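Local coordinates for protein cytidine deaminase (Mycobacterium tuberculosis, PDB 4WIG) that catalyses the zinc-dependent hydrolytic deamination of cytidine and 2'-deoxycytidine to uridine and 2'-deoxyuridine, acting as a homotetramer, at residues 4-9 with 105-110; 31-34 with 40-43; 45-48 with 53-56; 92-97 with 121-126. The protein carries 1 engineered substitution. One frame throughout, in Å; residues are numbered along the deposited sequence.

Interaction 1 (4-9 with 105-110); sequences VDWNML and LIDHPV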
# COMPACT_ATOMS: atom_id res chain seq x y z
N VAL A 4 4.11 27.77 15.95
CA VAL A 4 2.99 26.91 15.54
C VAL A 4 1.98 26.83 16.68
O VAL A 4 2.36 26.61 17.82
CB VAL A 4 3.47 25.48 15.20
CG1 VAL A 4 2.29 24.54 14.94
CG2 VAL A 4 4.41 25.51 13.99
N ASP A 5 0.70 27.01 16.36
CA ASP A 5 -0.36 26.86 17.35
C ASP A 5 -0.73 25.38 17.46
O ASP A 5 -1.63 24.90 16.75
CB ASP A 5 -1.58 27.70 16.96
CG ASP A 5 -2.61 27.79 18.06
OD1 ASP A 5 -3.43 28.72 18.00
OD2 ASP A 5 -2.62 26.95 18.99
N TRP A 6 -0.02 24.67 18.32
CA TRP A 6 -0.20 23.23 18.48
C TRP A 6 -1.57 22.89 19.06
O TRP A 6 -2.16 21.88 18.68
CB TRP A 6 0.92 22.63 19.34
CG TRP A 6 2.22 22.64 18.61
CD1 TRP A 6 3.29 23.45 18.85
CD2 TRP A 6 2.58 21.83 17.48
NE1 TRP A 6 4.29 23.20 17.95
CE2 TRP A 6 3.89 22.21 17.10
CE3 TRP A 6 1.92 20.83 16.75
CZ2 TRP A 6 4.57 21.60 16.02
CZ3 TRP A 6 2.61 20.22 15.66
CH2 TRP A 6 3.91 20.62 15.32
N ASN A 7 -2.06 23.73 19.96
CA ASN A 7 -3.40 23.54 20.52
C ASN A 7 -4.46 23.55 19.42
O ASN A 7 -5.37 22.72 19.42
CB ASN A 7 -3.69 24.61 21.58
CG ASN A 7 -4.98 24.33 22.33
OD1 ASN A 7 -5.89 25.16 22.33
ND2 ASN A 7 -5.08 23.15 22.94
N MET A 8 -4.32 24.47 18.48
CA MET A 8 -5.21 24.54 17.32
C MET A 8 -5.07 23.32 16.41
O MET A 8 -6.06 22.76 15.95
CB MET A 8 -4.95 25.83 16.54
CG MET A 8 -5.74 25.97 15.24
SD MET A 8 -5.04 25.14 13.80
CE MET A 8 -3.49 26.02 13.57
N LEU A 9 -3.84 22.90 16.13
CA LEU A 9 -3.62 21.76 15.23
C LEU A 9 -4.11 20.46 15.84
O LEU A 9 -4.77 19.66 15.19
CB LEU A 9 -2.14 21.61 14.88
CG LEU A 9 -1.64 22.45 13.73
CD1 LEU A 9 -0.17 22.12 13.53
CD2 LEU A 9 -2.46 22.18 12.46
N LEU A 105 7.51 19.73 11.37
CA LEU A 105 7.36 19.41 12.78
C LEU A 105 6.16 18.50 13.01
O LEU A 105 5.07 18.73 12.45
CB LEU A 105 7.23 20.68 13.63
CG LEU A 105 8.45 21.60 13.63
CD1 LEU A 105 8.13 22.88 14.38
CD2 LEU A 105 9.66 20.90 14.24
N ILE A 106 6.38 17.48 13.84
CA ILE A 106 5.39 16.49 14.17
C ILE A 106 5.05 16.57 15.66
O ILE A 106 5.93 16.42 16.49
CB ILE A 106 5.93 15.07 13.85
CG1 ILE A 106 6.41 14.97 12.38
CG2 ILE A 106 4.90 14.01 14.21
CD1 ILE A 106 5.33 15.21 11.35
N ASP A 107 3.79 16.82 15.99
CA ASP A 107 3.37 16.92 17.39
C ASP A 107 3.74 15.66 18.17
O ASP A 107 3.79 14.56 17.62
CB ASP A 107 1.85 17.13 17.50
CG ASP A 107 1.45 17.93 18.72
OD1 ASP A 107 2.31 18.25 19.58
OD2 ASP A 107 0.25 18.25 18.84
N HIS A 108 3.98 15.85 19.45
CA HIS A 108 4.44 14.79 20.33
C HIS A 108 3.98 15.21 21.74
O HIS A 108 3.92 16.40 22.02
CB HIS A 108 5.96 14.66 20.20
CG HIS A 108 6.57 13.65 21.12
ND1 HIS A 108 6.93 12.39 20.71
CD2 HIS A 108 6.90 13.73 22.43
CE1 HIS A 108 7.43 11.72 21.74
NE2 HIS A 108 7.43 12.52 22.79
N PRO A 109 3.64 14.24 22.61
CA PRO A 109 3.12 14.63 23.94
C PRO A 109 4.06 15.49 24.78
O PRO A 109 3.60 16.28 25.61
CB PRO A 109 2.88 13.28 24.64
CG PRO A 109 2.79 12.28 23.55
CD PRO A 109 3.65 12.78 22.42
N VAL A 110 5.37 15.31 24.60
CA VAL A 110 6.40 16.03 25.36
C VAL A 110 6.87 17.27 24.62
O VAL A 110 6.76 18.38 25.12
CB VAL A 110 7.61 15.11 25.66
CG1 VAL A 110 8.68 15.87 26.44
CG2 VAL A 110 7.17 13.87 26.42
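Trp6 packs the six-membered half of its indole against Leu105 and Asp107, one an apolar contact and the other a carboxylate. CZ2 of Trp6 lies 3.7 Å from CB of Leu105, where the two side chains cross at about a right angle. The indole is set up from behind by its own segment: Val4 CG1 rests 3.5 Å above the ring plane of Trp6, over the ring centre. With chi1 at -70°, CG of Trp6 is anti to the carbonyl carbon, and the ring extends from the first turn of helix 6-17 toward strand 105-106.

The contact belongs to the layered alpha/beta core of the cytidine deaminase fold, in which helix 6-17 packs on the mixed sheet. Trp6 also touches Ala75 of the adjacent strand 73-80, as well as Pro112.

Polar groups meet the ring in two ways. Leu105 O approaches in the ring plane, 3.6 Å from CH2 of Trp6, so a carbonyl oxygen faces the aromatic C-H rim. Asp107 takes the face opposite Val4, sliding past the indole with its carboxylate tilted 34° from the ring; its CG is 3.5 Å from Trp6 CE3, and its OD1 lies above the rim.

The hydrogen bonds and the salt bridge are made within each segment or to a neighbour. The buried carboxylate of Asp107 forms a salt bridge through OD2 with Arg10, while its OD1 accepts from His108 N at 2.9 Å, met from above the carboxylate plane. Asp5 is the N-cap of helix 6-17, its OD2 accepting from Met8 N at 3.0 Å.

Interaction 2 (31-34 with 40-43); sequences AAAL and VVTG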
# COMPACT_ATOMS: atom_id res chain seq x y z
N ALA A 31 -5.76 13.63 11.64
CA ALA A 31 -4.57 14.43 11.53
C ALA A 31 -4.89 15.78 10.93
O ALA A 31 -5.85 15.93 10.19
CB ALA A 31 -3.52 13.70 10.70
N ALA A 32 -4.08 16.77 11.29
CA ALA A 32 -4.23 18.11 10.76
C ALA A 32 -2.85 18.72 10.57
O ALA A 32 -1.95 18.50 11.38
CB ALA A 32 -5.05 18.97 11.70
N ALA A 33 -2.69 19.47 9.48
CA ALA A 33 -1.41 20.05 9.15
C ALA A 33 -1.56 21.49 8.70
O ALA A 33 -2.53 21.85 8.02
CB ALA A 33 -0.71 19.24 8.06
N LEU A 34 -0.60 22.30 9.14
CA LEU A 34 -0.45 23.67 8.69
C LEU A 34 0.37 23.67 7.40
O LEU A 34 1.48 23.12 7.35
CB LEU A 34 0.31 24.48 9.73
CG LEU A 34 0.59 25.95 9.45
CD1 LEU A 34 -0.70 26.75 9.43
CD2 LEU A 34 1.57 26.47 10.49
N VAL A 40 -5.06 25.22 6.99
CA VAL A 40 -4.95 23.94 7.67
C VAL A 40 -5.72 22.89 6.87
O VAL A 40 -6.84 23.14 6.43
CB VAL A 40 -5.46 24.03 9.12
CG1 VAL A 40 -5.58 22.65 9.76
CG2 VAL A 40 -4.53 24.90 9.95
N VAL A 41 -5.12 21.72 6.68
CA VAL A 41 -5.78 20.62 5.99
C VAL A 41 -5.88 19.44 6.96
O VAL A 41 -5.06 19.33 7.87
CB VAL A 41 -5.03 20.22 4.70
CG1 VAL A 41 -5.09 21.36 3.71
CG2 VAL A 41 -3.58 19.85 4.99
N THR A 42 -6.90 18.60 6.78
CA THR A 42 -7.15 17.51 7.72
C THR A 42 -7.36 16.17 7.01
O THR A 42 -7.60 16.11 5.82
CB THR A 42 -8.36 17.78 8.64
OG1 THR A 42 -9.56 17.86 7.86
CG2 THR A 42 -8.20 19.04 9.44
N GLY A 43 -7.26 15.10 7.78
CA GLY A 43 -7.43 13.76 7.27
C GLY A 43 -7.80 12.82 8.39
O GLY A 43 -7.47 13.07 9.56
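Thr42 and Val40 owe their packing against Ala32 to their first torsions. In Thr42, chi1 of 64° puts OG1 between the backbone N and the carbonyl carbon and leaves CG2 anti to the carbonyl carbon, which brings that methyl 3.9 Å from CB of Ala32. Val40 holds CG1 anti to the backbone N, at 170°; CG1 reaches Ala32 CB diagonally, at 4.2 Å, while its second methyl, CG2, leans toward CD1 of Leu34.

These residues belong to a beta hairpin made by strands 29-35 and 40-44, the latter outermost in the sheet of this chain. Helix 6-17 covers the face bearing Ala32, Leu34, Val40 and Thr42, with Met8, Asn12 and Ala16 among its contacts. On the reverse face, Ala31, Ala33 and Val41 pack on Val61 of helix 57-67. The small side chains of Ala31 and Ala33 probably help this helix, which carries the probable proton donor Glu58, to lie close to the sheet.

Two antiparallel hydrogen-bonded pairs hold the strands together. Ala31 N gives to Gly43 O at 2.8 Å, and Gly43 N returns the bond to Ala31 O. Ala33 N and Val41 O are 2.9 Å apart, with the reciprocal bond from Val41 N to Ala33 O being equally straight at 161°. Next to that second bond, the CA-H of Val40 points at the same oxygen, with CA 3.2 Å from Ala33 O.

Interaction 3 (45-48 with 53-56); sequences NVDN and LTLC. Engineered in segment 45-48: Asp47 (natural residue Glu). With ZN (zinc ion), chain C.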
# COMPACT_ATOMS: atom_id res chain seq x y z
N ASN A 45 -8.29 8.32 9.15
CA ASN A 45 -8.08 6.99 8.59
C ASN A 45 -9.36 6.34 8.02
O ASN A 45 -10.50 6.69 8.36
CB ASN A 45 -7.31 6.05 9.55
CG ASN A 45 -8.01 5.81 10.86
OD1 ASN A 45 -8.83 6.60 11.30
ND2 ASN A 45 -7.69 4.69 11.50
N VAL A 46 -9.13 5.40 7.11
CA VAL A 46 -10.21 4.72 6.40
C VAL A 46 -9.84 3.25 6.24
O VAL A 46 -9.03 2.89 5.39
CB VAL A 46 -10.48 5.36 5.01
CG1 VAL A 46 -11.73 4.75 4.39
CG2 VAL A 46 -10.63 6.87 5.10
N ASP A 47 -10.45 2.42 7.10
CA ASP A 47 -10.40 0.96 7.00
C ASP A 47 -10.84 0.46 5.63
O ASP A 47 -11.70 1.05 4.98
CB ASP A 47 -11.39 0.31 8.00
CG ASP A 47 -10.87 0.23 9.42
OD1 ASP A 47 -9.79 0.76 9.76
OD2 ASP A 47 -11.63 -0.35 10.24
N ASN A 48 -10.25 -0.66 5.21
CA ASN A 48 -10.82 -1.49 4.15
C ASN A 48 -10.94 -2.94 4.60
O ASN A 48 -10.17 -3.40 5.44
CB ASN A 48 -9.96 -1.43 2.89
CG ASN A 48 -10.66 -2.01 1.69
OD1 ASN A 48 -10.40 -3.15 1.30
ND2 ASN A 48 -11.57 -1.25 1.10
N LEU A 53 -5.28 -2.28 2.49
CA LEU A 53 -5.71 -1.15 1.66
C LEU A 53 -6.23 -0.01 2.51
O LEU A 53 -6.75 0.98 2.00
CB LEU A 53 -6.77 -1.59 0.64
CG LEU A 53 -6.47 -2.88 -0.12
CD1 LEU A 53 -7.50 -3.04 -1.24
CD2 LEU A 53 -5.05 -2.95 -0.65
N THR A 54 -6.02 -0.12 3.83
CA THR A 54 -6.38 0.93 4.76
C THR A 54 -5.57 2.18 4.47
O THR A 54 -4.37 2.11 4.20
CB THR A 54 -6.12 0.45 6.21
OG1 THR A 54 -7.03 -0.62 6.51
CG2 THR A 54 -6.32 1.58 7.20
N LEU A 55 -6.26 3.33 4.51
CA LEU A 55 -5.66 4.64 4.31
C LEU A 55 -5.40 5.29 5.65
O LEU A 55 -6.29 5.35 6.50
CB LEU A 55 -6.60 5.50 3.45
CG LEU A 55 -6.90 4.91 2.06
CD1 LEU A 55 -8.16 5.48 1.43
CD2 LEU A 55 -5.70 5.12 1.15
N CYS A 56 -4.17 5.76 5.87
CA CYS A 56 -3.80 6.47 7.09
C CYS A 56 -4.26 7.92 7.06
O CYS A 56 -4.28 8.54 5.99
CB CYS A 56 -2.29 6.45 7.28
SG CYS A 56 -1.62 4.91 7.92
ZN ZN C . 0.41 5.68 8.72
O HOH W 1 -7.62 -0.61 9.49
O HOH W 2 -9.57 -2.30 7.90
O HOH W 3 0.25 6.38 10.51
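The substrate-binding loop of the active site, which by similarity includes Asn45, Val46 and residue 47, runs antiparallel to the segment leading to the zinc ligand Cys56. One hydrogen-bonded antiparallel bridge joins them: Val46 N gives to Leu55 O at 2.9 Å, and Leu55 N gives to Val46 O at the same length with a nearly straight N-H...O angle of 165°. Cys56 then occupies the N-cap position of helix 57-67 and opens the Cys-Ala-Glu sequence of the zinc-dependent deaminases, its SG 2.3 Å from the zinc ion. Cys89, Cys92 and a water complete the metal's coordination.

Thr54 adds side-chain contacts to this backbone pairing. Its CG2, anti to the backbone N (chi1 -66° for OG1), lies alongside the loop, 3.5 Å from Val46 O. The hydroxyl OG1 is turned toward residues 47 and 48, where it accepts a weak bond from Asn48 N and has a further partner in Tyr51 O.

The CB of Asp47, engineered in place of the natural Glu, points away from 53-56; OD2 accepts from the backbone N atoms of Tyr24 and Ser25, while OD1 is tied back to Thr54 through a water. Asn45 is held by Val29 N and Phe27 O, which fixes both ends of its amide.

Asn48 and Leu53 lie side by side, with CB of Asn48 3.9 Å from CB of Leu53, near Glu98 and Gln94 of the second subunit. The water between the loops donates to both Asp47 OD1, at 2.6 Å, and Thr54 OG1, at 3.0 Å.

Interaction 4 (92-97 with 121-126); sequences CRQVLL and DAFGLD. With ZN (zinc ion), chain C.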
# COMPACT_ATOMS: atom_id res chain seq x y z
N CYS A 92 3.74 6.60 6.62
CA CYS A 92 3.36 8.00 6.73
C CYS A 92 4.55 8.94 6.94
O CYS A 92 4.55 10.05 6.40
CB CYS A 92 2.32 8.17 7.84
SG CYS A 92 0.72 7.48 7.38
N ARG A 93 5.56 8.50 7.68
CA ARG A 93 6.78 9.31 7.79
C ARG A 93 7.41 9.55 6.41
O ARG A 93 7.80 10.67 6.09
CB ARG A 93 7.78 8.68 8.76
CG ARG A 93 7.30 8.74 10.20
CD ARG A 93 8.29 8.16 11.21
NE ARG A 93 7.60 7.84 12.45
CZ ARG A 93 8.18 7.51 13.60
NH1 ARG A 93 9.49 7.46 13.72
NH2 ARG A 93 7.42 7.22 14.64
N GLN A 94 7.43 8.51 5.56
CA GLN A 94 8.00 8.66 4.21
C GLN A 94 7.12 9.56 3.36
O GLN A 94 7.63 10.47 2.70
CB GLN A 94 8.19 7.30 3.53
CG GLN A 94 9.03 7.37 2.25
CD GLN A 94 10.53 7.47 2.50
OE1 GLN A 94 11.11 6.72 3.30
NE2 GLN A 94 11.19 8.39 1.79
N VAL A 95 5.80 9.34 3.39
CA VAL A 95 4.88 10.16 2.62
C VAL A 95 4.97 11.64 3.04
O VAL A 95 5.08 12.52 2.19
CB VAL A 95 3.42 9.64 2.71
CG1 VAL A 95 2.45 10.60 2.04
CG2 VAL A 95 3.31 8.26 2.05
N LEU A 96 4.95 11.91 4.34
CA LEU A 96 5.00 13.30 4.83
C LEU A 96 6.33 13.98 4.45
O LEU A 96 6.36 15.19 4.16
CB LEU A 96 4.79 13.34 6.35
CG LEU A 96 3.37 13.03 6.86
CD1 LEU A 96 3.35 12.87 8.38
CD2 LEU A 96 2.43 14.12 6.41
N LEU A 97 7.41 13.21 4.43
CA LEU A 97 8.73 13.76 4.09
C LEU A 97 8.77 14.36 2.68
O LEU A 97 9.43 15.38 2.44
CB LEU A 97 9.80 12.67 4.22
CG LEU A 97 11.24 13.17 4.15
CD1 LEU A 97 11.64 13.84 5.46
CD2 LEU A 97 12.18 12.03 3.81
N ASP A 121 18.32 9.65 7.85
CA ASP A 121 18.97 8.98 6.73
C ASP A 121 17.89 8.39 5.81
O ASP A 121 17.94 7.22 5.44
CB ASP A 121 19.92 7.89 7.23
CG ASP A 121 21.02 8.44 8.15
OD1 ASP A 121 21.26 7.84 9.22
OD2 ASP A 121 21.64 9.46 7.80
N ALA A 122 16.90 9.20 5.47
CA ALA A 122 15.72 8.69 4.77
C ALA A 122 16.05 8.30 3.34
O ALA A 122 16.90 8.92 2.69
CB ALA A 122 14.60 9.71 4.79
N PHE A 123 15.37 7.26 2.85
CA PHE A 123 15.39 6.92 1.44
C PHE A 123 14.90 8.14 0.66
O PHE A 123 13.97 8.82 1.10
CB PHE A 123 14.50 5.71 1.17
CG PHE A 123 14.40 5.35 -0.28
CD1 PHE A 123 15.38 4.57 -0.87
CD2 PHE A 123 13.35 5.82 -1.06
CE1 PHE A 123 15.31 4.25 -2.21
CE2 PHE A 123 13.28 5.50 -2.40
CZ PHE A 123 14.26 4.71 -2.98
N GLY A 124 15.50 8.42 -0.50
CA GLY A 124 15.08 9.60 -1.26
C GLY A 124 15.63 9.74 -2.67
O GLY A 124 16.17 8.79 -3.23
N LEU A 125 15.48 10.94 -3.22
CA LEU A 125 15.79 11.20 -4.63
C LEU A 125 17.21 10.80 -5.01
O LEU A 125 17.44 10.31 -6.12
CB LEU A 125 15.60 12.69 -4.96
CG LEU A 125 14.75 13.10 -6.17
CD1 LEU A 125 14.69 12.05 -7.28
CD2 LEU A 125 13.36 13.49 -5.72
N ASP A 126 18.16 11.00 -4.10
CA ASP A 126 19.57 10.67 -4.34
C ASP A 126 19.78 9.18 -4.65
O ASP A 126 20.73 8.82 -5.33
CB ASP A 126 20.44 11.05 -3.13
CG ASP A 126 20.47 12.55 -2.89
OD1 ASP A 126 19.94 13.32 -3.73
OD2 ASP A 126 21.02 12.97 -1.84
ZN ZN C . 0.41 5.68 8.72
O HOH W 4 13.42 6.16 4.64
O HOH W 3 0.25 6.38 10.51
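Ala122 is the first residue of 121-126 to meet the helix, its CB pressed to 3.5 Å from CD2 of Leu97, closer than usual for two methyl groups. Leu97 lies almost one turn beyond Gln94 on the helix.

Phe123 follows and is bound through both its backbone polar groups. Its N gives to a water, 2.9 Å away, which in turn donates to Gln94 OE1 at 2.7 Å. Its carbonyl accepts directly: Gln94 NE2 is 2.9 Å from Phe123 O, in a bond that lies in the amide plane of Gln94 but meets the oxygen from 37° above the carbonyl plane. A bend at chi2 of 78° turns the Gln94 amide to face this backbone. The direct bond and the water bridge use the two ends of one amide and so fix its rotation; OE1 also accepts from Gly90 N of the fourth subunit.

Helix 90-100, which bears Gln94, starts in the Pro-Cys-x-x-Cys zinc motif of cytidine deaminases. Cys92 SG binds the zinc ion at 2.3 Å, on the side of the helix turned away from 121-126.

The Phe123 ring stands 72° from the Gln94 amide, which lies near its edge, and packs on Met87 of the fourth subunit and Val49 of the second. Past it, Gly124 N is hydrogen-bonded to Asp127 OD2 as the C-terminal segment leaves the helix.

Overall arrangement
Interactions 3 and 4 meet at the metal: Cys56 and Cys92 share the zinc ion and its water, and Cys56 CB is 3.2 Å from Cys92 SG, although the centres of the two contacts lie 21 Å apart. Interaction 2 leads straight into interaction 3 along the chain, so the hairpin runs into the loop that probably binds substrate; Ala31 is about 4 Å from Glu58, side chain to side chain. Interactions 1 and 2 are joined by helix 6-17, where Leu9 O lies 3.6 Å from Ala32 CB. The centre of interaction 1 lies 24 Å from that of interaction 3, yet the Ile106 side chain comes within about 7 Å of that of Glu58, and Ile106 touches Leu96 of interaction 4.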